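Local structure of odorant binding protein (AGAP010409-PA) (Anopheles gambiae, 3L4A) at residues V7-S12 and H26-E31; L49-D54 and Q61-N66; F32-V37 and R99-F104. The protein probably binds small odorant molecules as a secreted, disulfide-linked, mainly helical member of the PBP/GOBP family. One frame throughout, in Å; residues are numbered along the deposited sequence. Where two conformers were deposited one is given.

Contact 1: residues V7-S12 and H26-E31; sequences VIESCS and HYRANE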
loop_
_atom_site.group_PDB
_atom_site.type_symbol
_atom_site.label_atom_id
_atom_site.label_comp_id
_atom_site.label_asym_id
_atom_site.label_seq_id
_atom_site.Cartn_x
_atom_site.Cartn_y
_atom_site.Cartn_z
ATOM N N VAL A 7 10.367 9.524 -0.370
ATOM C CA VAL A 7 10.155 8.081 -0.325
ATOM C C VAL A 7 10.041 7.472 -1.725
ATOM O O VAL A 7 10.529 6.369 -1.964
ATOM C CB VAL A 7 8.930 7.728 0.548
ATOM C CG1 VAL A 7 8.585 6.268 0.422
ATOM C CG2 VAL A 7 9.205 8.074 2.000
ATOM N N ILE A 8 9.432 8.196 -2.660
ATOM C CA ILE A 8 9.358 7.715 -4.038
ATOM C C ILE A 8 10.760 7.569 -4.637
ATOM O O ILE A 8 11.097 6.546 -5.251
ATOM C CB ILE A 8 8.496 8.636 -4.925
ATOM C CG1 ILE A 8 7.013 8.451 -4.593
ATOM C CG2 ILE A 8 8.748 8.339 -6.394
ATOM C CD1 ILE A 8 6.107 9.448 -5.287
ATOM N N GLU A 9 11.594 8.585 -4.442
ATOM C CA GLU A 9 12.944 8.531 -4.974
ATOM C C GLU A 9 13.766 7.418 -4.321
ATOM O O GLU A 9 14.437 6.650 -5.003
ATOM C CB GLU A 9 13.638 9.886 -4.809
ATOM C CG GLU A 9 12.828 11.054 -5.378
ATOM C CD GLU A 9 12.565 10.903 -6.856
ATOM O OE1 GLU A 9 11.465 11.278 -7.309
ATOM O OE2 GLU A 9 13.455 10.395 -7.564
ATOM N N SER A 10 13.703 7.317 -2.993
ATOM C CA SER A 10 14.471 6.292 -2.299
ATOM C C SER A 10 14.006 4.889 -2.677
ATOM O O SER A 10 14.814 3.993 -2.881
ATOM C CB SER A 10 14.403 6.505 -0.789
ATOM O OG SER A 10 15.023 7.737 -0.456
ATOM N N CYS A 11 12.696 4.699 -2.768
ATOM C CA CYS A 11 12.183 3.391 -3.157
ATOM C C CYS A 11 12.519 3.043 -4.612
ATOM O O CYS A 11 12.722 1.879 -4.945
ATOM C CB CYS A 11 10.690 3.272 -2.872
ATOM S SG CYS A 11 10.350 2.960 -1.121
ATOM N N SER A 12 12.589 4.052 -5.473
ATOM C CA SER A 12 12.981 3.801 -6.851
ATOM C C SER A 12 14.424 3.304 -6.904
ATOM O O SER A 12 14.788 2.534 -7.789
ATOM C CB SER A 12 12.800 5.047 -7.718
ATOM O OG SER A 12 13.858 5.970 -7.524
ATOM N N HIS A 26 4.085 7.095 -13.619
ATOM C CA HIS A 26 2.900 6.464 -13.043
ATOM C C HIS A 26 2.861 6.671 -11.535
ATOM O O HIS A 26 1.842 7.084 -10.981
ATOM C CB HIS A 26 2.875 4.969 -13.345
ATOM C CG HIS A 26 2.541 4.639 -14.764
ATOM N ND1 HIS A 26 1.272 4.782 -15.282
ATOM C CD2 HIS A 26 3.305 4.149 -15.769
ATOM C CE1 HIS A 26 1.271 4.406 -16.548
ATOM N NE2 HIS A 26 2.493 4.017 -16.868
ATOM N N TYR A 27 3.977 6.392 -10.871
ATOM C CA TYR A 27 4.026 6.475 -9.415
ATOM C C TYR A 27 3.688 7.873 -8.895
ATOM O O TYR A 27 2.998 8.021 -7.882
ATOM C CB TYR A 27 5.398 6.039 -8.894
ATOM C CG TYR A 27 5.811 4.647 -9.317
ATOM C CD1 TYR A 27 4.867 3.705 -9.713
ATOM C CD2 TYR A 27 7.146 4.272 -9.300
ATOM C CE1 TYR A 27 5.250 2.429 -10.094
ATOM C CE2 TYR A 27 7.535 3.000 -9.663
ATOM C CZ TYR A 27 6.589 2.085 -10.065
ATOM O OH TYR A 27 6.984 0.823 -10.435
ATOM N N ARG A 28 4.186 8.899 -9.577
ATOM C CA ARG A 28 3.916 10.276 -9.168
ATOM C C ARG A 28 2.457 10.643 -9.441
ATOM O O ARG A 28 1.937 11.609 -8.884
ATOM C CB ARG A 28 4.869 11.246 -9.873
ATOM C CG ARG A 28 6.319 11.087 -9.438
ATOM C CD ARG A 28 7.272 11.849 -10.346
ATOM N NE ARG A 28 8.639 11.825 -9.832
ATOM C CZ ARG A 28 9.717 12.106 -10.560
ATOM N NH1 ARG A 28 9.588 12.427 -11.840
ATOM N NH2 ARG A 28 10.924 12.059 -10.010
ATOM N N ALA A 29 1.804 9.859 -10.294
ATOM C CA ALA A 29 0.390 10.048 -10.607
ATOM C C ALA A 29 -0.484 9.087 -9.797
ATOM O O ALA A 29 -1.662 8.896 -10.101
ATOM C CB ALA A 29 0.148 9.852 -12.096
ATOM N N ASN A 30 0.105 8.482 -8.769
ATOM C CA ASN A 30 -0.589 7.493 -7.946
ATOM C C ASN A 30 -1.168 6.336 -8.760
ATOM O O ASN A 30 -2.234 5.802 -8.445
ATOM C CB ASN A 30 -1.662 8.163 -7.090
ATOM C CG ASN A 30 -1.069 9.068 -6.031
ATOM O OD1 ASN A 30 -0.182 8.662 -5.279
ATOM N ND2 ASN A 30 -1.554 10.303 -5.967
ATOM N N GLU A 31 -0.445 5.956 -9.807
ATOM C CA GLU A 31 -0.835 4.838 -10.652
ATOM C C GLU A 31 0.162 3.700 -10.464
ATOM O O GLU A 31 1.357 3.877 -10.682
ATOM C CB GLU A 31 -0.872 5.278 -12.116
ATOM C CG GLU A 31 -1.787 6.467 -12.371
ATOM C CD GLU A 31 -1.601 7.064 -13.751
ATOM O OE1 GLU A 31 -0.529 6.851 -14.357
ATOM O OE2 GLU A 31 -2.527 7.753 -14.227
HETATM O O HOH W 1 9.086 11.993 -6.764
#

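Contact 2: residues L49-D54 and Q61-N66; sequences LNLYDD and QANWEN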
loop_
_atom_site.group_PDB
_atom_site.type_symbol
_atom_site.label_atom_id
_atom_site.label_comp_id
_atom_site.label_asym_id
_atom_site.label_seq_id
_atom_site.Cartn_x
_atom_site.Cartn_y
_atom_site.Cartn_z
ATOM N N LEU A 49 6.705 4.192 4.761
ATOM C CA LEU A 49 5.696 5.050 5.379
ATOM C C LEU A 49 5.021 4.381 6.574
ATOM O O LEU A 49 4.113 4.952 7.171
ATOM C CB LEU A 49 4.644 5.474 4.348
ATOM C CG LEU A 49 5.164 6.316 3.177
ATOM C CD1 LEU A 49 4.062 6.634 2.187
ATOM C CD2 LEU A 49 5.772 7.593 3.719
ATOM N N ASN A 50 5.480 3.180 6.914
ATOM C CA ASN A 50 4.910 2.346 7.975
ATOM C C ASN A 50 3.409 2.142 7.842
ATOM O O ASN A 50 2.663 2.107 8.822
ATOM C CB ASN A 50 5.300 2.811 9.379
ATOM C CG ASN A 50 5.430 1.650 10.341
ATOM O OD1 ASN A 50 5.483 0.492 9.913
ATOM N ND2 ASN A 50 5.485 1.940 11.635
ATOM N N LEU A 51 2.988 1.969 6.594
ATOM C CA LEU A 51 1.607 1.636 6.251
ATOM C C LEU A 51 1.429 0.131 6.163
ATOM O O LEU A 51 0.305 -0.363 6.067
ATOM C CB LEU A 51 1.262 2.217 4.882
ATOM C CG LEU A 51 1.336 3.726 4.734
ATOM C CD1 LEU A 51 1.184 4.130 3.276
ATOM C CD2 LEU A 51 0.259 4.382 5.590
ATOM N N TYR A 52 2.541 -0.589 6.174
ATOM C CA TYR A 52 2.545 -2.002 5.832
ATOM C C TYR A 52 3.739 -2.684 6.453
ATOM O O TYR A 52 4.784 -2.069 6.695
ATOM C CB TYR A 52 2.595 -2.192 4.301
ATOM C CG TYR A 52 2.620 -3.649 3.886
ATOM C CD1 TYR A 52 1.443 -4.372 3.762
ATOM C CD2 TYR A 52 3.825 -4.309 3.623
ATOM C CE1 TYR A 52 1.455 -5.709 3.407
ATOM C CE2 TYR A 52 3.843 -5.654 3.259
ATOM C CZ TYR A 52 2.649 -6.346 3.147
ATOM O OH TYR A 52 2.628 -7.674 2.789
ATOM N N ASP A 53 3.574 -3.979 6.669
ATOM C CA ASP A 53 4.579 -4.801 7.286
ATOM C C ASP A 53 4.456 -6.216 6.720
ATOM O O ASP A 53 3.348 -6.716 6.583
ATOM C CB ASP A 53 4.301 -4.804 8.791
ATOM C CG ASP A 53 5.380 -5.476 9.564
ATOM O OD1 ASP A 53 6.258 -4.749 10.066
ATOM O OD2 ASP A 53 5.377 -6.728 9.628
ATOM N N ASP A 54 5.574 -6.856 6.385
ATOM C CA ASP A 54 5.528 -8.184 5.774
ATOM C C ASP A 54 4.829 -9.191 6.674
ATOM O O ASP A 54 4.166 -10.109 6.190
ATOM C CB ASP A 54 6.935 -8.691 5.442
ATOM C CG ASP A 54 7.612 -7.863 4.375
ATOM O OD1 ASP A 54 6.967 -7.569 3.347
ATOM O OD2 ASP A 54 8.793 -7.508 4.560
ATOM N N GLN A 61 -5.150 1.809 10.690
ATOM C CA GLN A 61 -5.210 3.152 11.261
ATOM C C GLN A 61 -4.264 4.119 10.543
ATOM O O GLN A 61 -4.637 5.255 10.238
ATOM C CB GLN A 61 -4.905 3.127 12.761
ATOM C CG GLN A 61 -4.884 4.512 13.379
ATOM C CD GLN A 61 -6.236 5.205 13.335
ATOM O OE1 GLN A 61 -7.283 4.554 13.434
ATOM N NE2 GLN A 61 -6.228 6.520 13.195
ATOM N N ALA A 62 -3.050 3.649 10.259
ATOM C CA ALA A 62 -2.082 4.447 9.511
ATOM C C ALA A 62 -2.608 4.807 8.121
ATOM O O ALA A 62 -2.467 5.933 7.658
ATOM C CB ALA A 62 -0.759 3.716 9.409
ATOM N N ASN A 63 -3.226 3.840 7.453
ATOM C CA ASN A 63 -3.838 4.115 6.157
ATOM C C ASN A 63 -5.037 5.067 6.233
ATOM O O ASN A 63 -5.219 5.931 5.378
ATOM C CB ASN A 63 -4.180 2.807 5.444
ATOM C CG ASN A 63 -2.964 2.174 4.819
ATOM O OD1 ASN A 63 -2.580 2.527 3.699
ATOM N ND2 ASN A 63 -2.325 1.264 5.540
ATOM N N TRP A 64 -5.853 4.917 7.273
ATOM C CA TRP A 64 -6.961 5.834 7.506
ATOM C C TRP A 64 -6.419 7.252 7.605
ATOM O O TRP A 64 -6.946 8.172 6.994
ATOM C CB TRP A 64 -7.670 5.439 8.806
ATOM C CG TRP A 64 -8.772 6.365 9.249
ATOM C CD1 TRP A 64 -8.715 7.283 10.269
ATOM C CD2 TRP A 64 -10.099 6.440 8.722
ATOM N NE1 TRP A 64 -9.916 7.926 10.390
ATOM C CE2 TRP A 64 -10.786 7.433 9.455
ATOM C CE3 TRP A 64 -10.772 5.772 7.696
ATOM C CZ2 TRP A 64 -12.110 7.763 9.199
ATOM C CZ3 TRP A 64 -12.089 6.105 7.439
ATOM C CH2 TRP A 64 -12.745 7.096 8.189
ATOM N N GLU A 65 -5.341 7.413 8.357
ATOM C CA GLU A 65 -4.735 8.729 8.514
ATOM C C GLU A 65 -4.116 9.224 7.206
ATOM O O GLU A 65 -4.113 10.423 6.933
ATOM C CB GLU A 65 -3.712 8.701 9.648
ATOM C CG GLU A 65 -4.354 8.512 11.012
ATOM C CD GLU A 65 -3.339 8.310 12.130
ATOM O OE1 GLU A 65 -2.146 8.617 11.932
ATOM O OE2 GLU A 65 -3.741 7.847 13.218
ATOM N N ASN A 66 -3.628 8.297 6.388
ATOM C CA ASN A 66 -3.028 8.653 5.100
ATOM C C ASN A 66 -4.080 8.999 4.043
ATOM O O ASN A 66 -3.747 9.462 2.950
ATOM C CB ASN A 66 -2.121 7.517 4.620
ATOM C CG ASN A 66 -1.142 7.958 3.538
ATOM O OD1 ASN A 66 -0.559 9.038 3.617
ATOM N ND2 ASN A 66 -0.956 7.113 2.527
#

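Contact 3: residues F32-V37 and R99-F104; sequences FPDDPV and RAYSAF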
loop_
_atom_site.group_PDB
_atom_site.type_symbol
_atom_site.label_atom_id
_atom_site.label_comp_id
_atom_site.label_asym_id
_atom_site.label_seq_id
_atom_site.Cartn_x
_atom_site.Cartn_y
_atom_site.Cartn_z
ATOM N N PHE A 32 -0.331 2.533 -10.055
ATOM C CA PHE A 32 0.552 1.404 -9.757
ATOM C C PHE A 32 0.168 0.136 -10.510
ATOM O O PHE A 32 -0.643 -0.652 -10.041
ATOM C CB PHE A 32 0.588 1.158 -8.247
ATOM C CG PHE A 32 0.927 2.381 -7.464
ATOM C CD1 PHE A 32 -0.076 3.199 -6.969
ATOM C CD2 PHE A 32 2.249 2.757 -7.266
ATOM C CE1 PHE A 32 0.231 4.347 -6.267
ATOM C CE2 PHE A 32 2.564 3.904 -6.567
ATOM C CZ PHE A 32 1.552 4.701 -6.059
ATOM N N PRO A 33 0.761 -0.061 -11.696
ATOM C CA PRO A 33 0.463 -1.197 -12.573
ATOM C C PRO A 33 0.810 -2.544 -11.947
ATOM O O PRO A 33 1.628 -2.607 -11.024
ATOM C CB PRO A 33 1.366 -0.952 -13.789
ATOM C CG PRO A 33 1.728 0.487 -13.720
ATOM C CD PRO A 33 1.794 0.818 -12.263
ATOM N N ASP A 34 0.191 -3.608 -12.452
ATOM C CA ASP A 34 0.360 -4.944 -11.905
ATOM C C ASP A 34 1.546 -5.642 -12.567
ATOM O O ASP A 34 1.380 -6.544 -13.390
ATOM C CB ASP A 34 -0.936 -5.746 -12.088
ATOM C CG ASP A 34 -0.936 -7.048 -11.317
ATOM O OD1 ASP A 34 0.145 -7.501 -10.893
ATOM O OD2 ASP A 34 -2.028 -7.635 -11.148
ATOM N N ASP A 35 2.748 -5.209 -12.198
ATOM C CA ASP A 35 3.985 -5.771 -12.734
ATOM C C ASP A 35 4.975 -5.994 -11.586
ATOM O O ASP A 35 4.853 -5.363 -10.545
ATOM C CB ASP A 35 4.567 -4.827 -13.792
ATOM C CG ASP A 35 5.160 -3.565 -13.197
ATOM O OD1 ASP A 35 4.489 -2.515 -13.229
ATOM O OD2 ASP A 35 6.304 -3.626 -12.709
ATOM N N PRO A 36 5.955 -6.889 -11.766
ATOM C CA PRO A 36 6.844 -7.267 -10.659
ATOM C C PRO A 36 7.632 -6.111 -10.042
ATOM O O PRO A 36 7.844 -6.104 -8.831
ATOM C CB PRO A 36 7.799 -8.273 -11.305
ATOM C CG PRO A 36 7.027 -8.842 -12.444
ATOM C CD PRO A 36 6.184 -7.718 -12.963
ATOM N N VAL A 37 8.075 -5.160 -10.857
ATOM C CA VAL A 37 8.811 -4.011 -10.339
ATOM C C VAL A 37 7.903 -3.178 -9.452
ATOM O O VAL A 37 8.248 -2.853 -8.312
ATOM C CB VAL A 37 9.370 -3.137 -11.476
ATOM C CG1 VAL A 37 10.049 -1.894 -10.911
ATOM C CG2 VAL A 37 10.355 -3.943 -12.305
ATOM N N ARG A 99 2.787 -10.128 -2.299
ATOM C CA ARG A 99 1.943 -10.086 -1.112
ATOM C C ARG A 99 1.543 -8.654 -0.752
ATOM O O ARG A 99 0.363 -8.376 -0.500
ATOM C CB ARG A 99 2.642 -10.761 0.069
ATOM C CG ARG A 99 1.763 -10.919 1.296
ATOM C CD ARG A 99 2.580 -11.296 2.512
ATOM N NE ARG A 99 3.203 -12.602 2.337
ATOM C CZ ARG A 99 4.126 -13.098 3.151
ATOM N NH1 ARG A 99 4.536 -12.391 4.197
ATOM N NH2 ARG A 99 4.642 -14.297 2.913
ATOM N N ALA A 100 2.518 -7.747 -0.718
ATOM C CA ALA A 100 2.233 -6.358 -0.382
ATOM C C ALA A 100 1.315 -5.734 -1.421
ATOM O O ALA A 100 0.387 -5.006 -1.081
ATOM C CB ALA A 100 3.528 -5.546 -0.260
ATOM N N TYR A 101 1.576 -6.008 -2.697
ATOM C CA TYR A 101 0.754 -5.433 -3.750
ATOM C C TYR A 101 -0.693 -5.924 -3.645
ATOM O O TYR A 101 -1.636 -5.128 -3.732
ATOM C CB TYR A 101 1.348 -5.773 -5.115
ATOM C CG TYR A 101 0.659 -5.087 -6.271
ATOM C CD1 TYR A 101 -0.325 -5.740 -7.001
ATOM C CD2 TYR A 101 1.004 -3.794 -6.647
ATOM C CE1 TYR A 101 -0.958 -5.113 -8.061
ATOM C CE2 TYR A 101 0.372 -3.155 -7.709
ATOM C CZ TYR A 101 -0.607 -3.827 -8.409
ATOM O OH TYR A 101 -1.245 -3.217 -9.467
ATOM N N SER A 102 -0.857 -7.230 -3.442
ATOM C CA SER A 102 -2.181 -7.807 -3.252
ATOM C C SER A 102 -2.889 -7.168 -2.063
ATOM O O SER A 102 -4.066 -6.824 -2.140
ATOM C CB SER A 102 -2.104 -9.319 -3.058
ATOM O OG SER A 102 -3.409 -9.864 -2.951
ATOM N N ALA A 103 -2.166 -6.998 -0.960
ATOM C CA ALA A 103 -2.744 -6.385 0.228
ATOM C C ALA A 103 -3.277 -4.998 -0.095
ATOM O O ALA A 103 -4.423 -4.668 0.229
ATOM C CB ALA A 103 -1.705 -6.316 1.342
ATOM N N PHE A 104 -2.454 -4.183 -0.745
ATOM C CA PHE A 104 -2.858 -2.814 -1.028
ATOM C C PHE A 104 -4.007 -2.699 -2.031
ATOM O O PHE A 104 -4.714 -1.694 -2.052
ATOM C CB PHE A 104 -1.659 -1.958 -1.430
ATOM C CG PHE A 104 -0.887 -1.420 -0.250
ATOM C CD1 PHE A 104 -1.396 -0.372 0.504
ATOM C CD2 PHE A 104 0.337 -1.971 0.111
ATOM C CE1 PHE A 104 -0.699 0.125 1.596
ATOM C CE2 PHE A 104 1.046 -1.475 1.196
ATOM C CZ PHE A 104 0.524 -0.422 1.938
#

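Contact 1: residues V7-S12 and H26-E31
Ile8 reaches across from helix 5-14 to Tyr27 and Arg28 in the last turn of helix 21-28, joining the first two helices of the disulfide-linked PBP/GOBP fold. The contact with Tyr27 is made through its backbone: the methyl CD1 of Ile8 lies 4.3 Å from the carbonyl O of Tyr27. Both side chains set out toward the opposite helix, but the phenol of Tyr27 stays buried and turns to helix 36-48, where its OH is hydrogen-bonded to Thr38 and its ring stacks with Phe41. Cys11 on helix 5-14 meets that same helix through its disulfide with Cys44.

Arg28 follows, its CG 4.5 Å from Ile8 CD1. Its chain is extended from CG to NE and carries the guanidinium past the isoleucine to Glu9. NH2 donates to OE1 of Glu9 over 2.9 Å in a nearly straight salt bridge (172°). OE1 is entered on its syn side and sits almost exactly in the guanidinium plane, although the carboxylate itself is turned 36° from that plane. A water accepts from Arg28 NE at 3.1 Å and also lies by Glu9 OE1, but at 2.5 Å that second approach is unusually short and a bond there is doubtful. The other carboxylate oxygen, OE2, forms a salt bridge with Lys24. This double pairing to basic groups probably stabilises the carboxylate as an anion.

Asn30, with positive phi, closes the helix in a Schellman motif: its N bonds to Tyr27 O and the N of Glu31 to His26 O. The latter carbonyl also accepts from Ala29 N. In the conformer given, the Glu31 side chain folds back to the same turn, where its OE1 accepts a bent bond of 2.9 Å from His26 ND1 on the anti side.

Contact 2: residues L49-D54 and Q61-N66
Asn63 ND2 is held between two backbone carbonyls, donating to O of Leu51 and to O of Asp59. The bond from Asn63 ND2 to Leu51 O is 3.1 Å long and rather bent (136°), yet the donor comes in the carbonyl plane on a lone pair, and the acceptor stays close to the plane of the amide. CG of Asn63 stands beside the backbone N (chi1 -78°), which brings the amide alongside Leu51, with Asn63 ND2 3.8 Å from Leu51 CB. Its OD1 is hydrogen-bonded to Tyr111 OH, so partners at both ends fix the rotation of this buried group.

Leu51 fills the middle of the contact with its two methyls. CD2 rests on the helix backbone, 3.8 Å from Ala62 O, and touches the Ala62 CB at 4.0 Å. CD1 instead faces Asn66, whose ND2 is 3.7 Å away; that amide nitrogen bonds to Tyr111 OH as well, so the tyrosine hydroxyl ties together two asparagines one helical turn apart.

Segment 49-54 supplies the first strand, 52-53, of a small antiparallel hairpin with 57-58, which leads into helix 60-66. Leu51 is also joined to Asp59 by backbone hydrogen bonding, and the Asp59 carboxylate bonds to Ala62 N in the first turn of the helix. Before the hairpin, helix 36-48 is closed by a Schellman motif in which Asn50 takes positive phi (52°). The carbonyl O of Asn50 then lies against the methyl of Ala62, 3.8 Å from its CB.

Contact 3: residues F32-V37 and R99-F104
Phe32 gives its backbone O to the hydroxyl of Tyr101 in a 2.7 Å hydrogen bond, the only one between the two segments. The oxygen lies at the edge of the phenol ring, in its plane, while the hydroxyl is tilted 24° from the plane of the Phe32 carbonyl. With CG of Tyr101 anti to the backbone N (chi1 -173°), the phenol is carried toward the loop. Phe32 also places its CB 4.4 Å from Tyr101 CE2, but its ring leads away to Thr38 and Val42 on helix 36-48, with a glycerol, probably from the crystallisation liquor, lying close to it.

Pro33 adds its backbone: its carbonyl C is 3.3 Å from Tyr101 OH, and its O approaches the ring obliquely, 3.6 Å from CE2. The same oxygen accepts weakly from Asp35 N, closing an inverse gamma turn centred on Asp34.

Asp34 borders the other ortho carbon of the phenol, with CG 3.8 Å from Tyr101 CE1 and the carboxylate turned 36° from the ring. OD1 of Asp34 is hydrogen-bonded to NE2 of His39, whose ring also meets that of Tyr101, so this residue of helix 36-48 touches both partners.

Asp35 turns away from Tyr101 to take the N-cap position of that helix, its side chain capping a backbone N in the first turn and OD1 bonding to Thr38 OG1. The loop that ends in the Asp35 N-cap thus packs its Phe32-Asp34 part on helix 96-105, in a PBP/GOBP fold where the Cys40–Cys97 disulfide links helices 36-48 and 96-105.

In the fold
Contact 1 and contact 2 are partly buried, whereas contact 3 lies at the surface. Helix 36-48 connects all three: contact 1 is disulfide-linked to it, contact 3 includes its capped start, and contact 2 begins just beyond its end. Chemistry differs accordingly: contact 1 combines a charged pair with one aliphatic methyl, contact 2 sets a leucine against an alanine and two asparagine amides, and contact 3 relies on a phenol meeting backbone carbonyls. Neighbouring contacts also touch. The ring of Tyr27 packs on that of Phe32, and Val7 on Leu49, while Tyr52 lies against Arg99, Ala100 and Phe104, bringing contacts 2 and 3 together from opposite sides of the chain's centre.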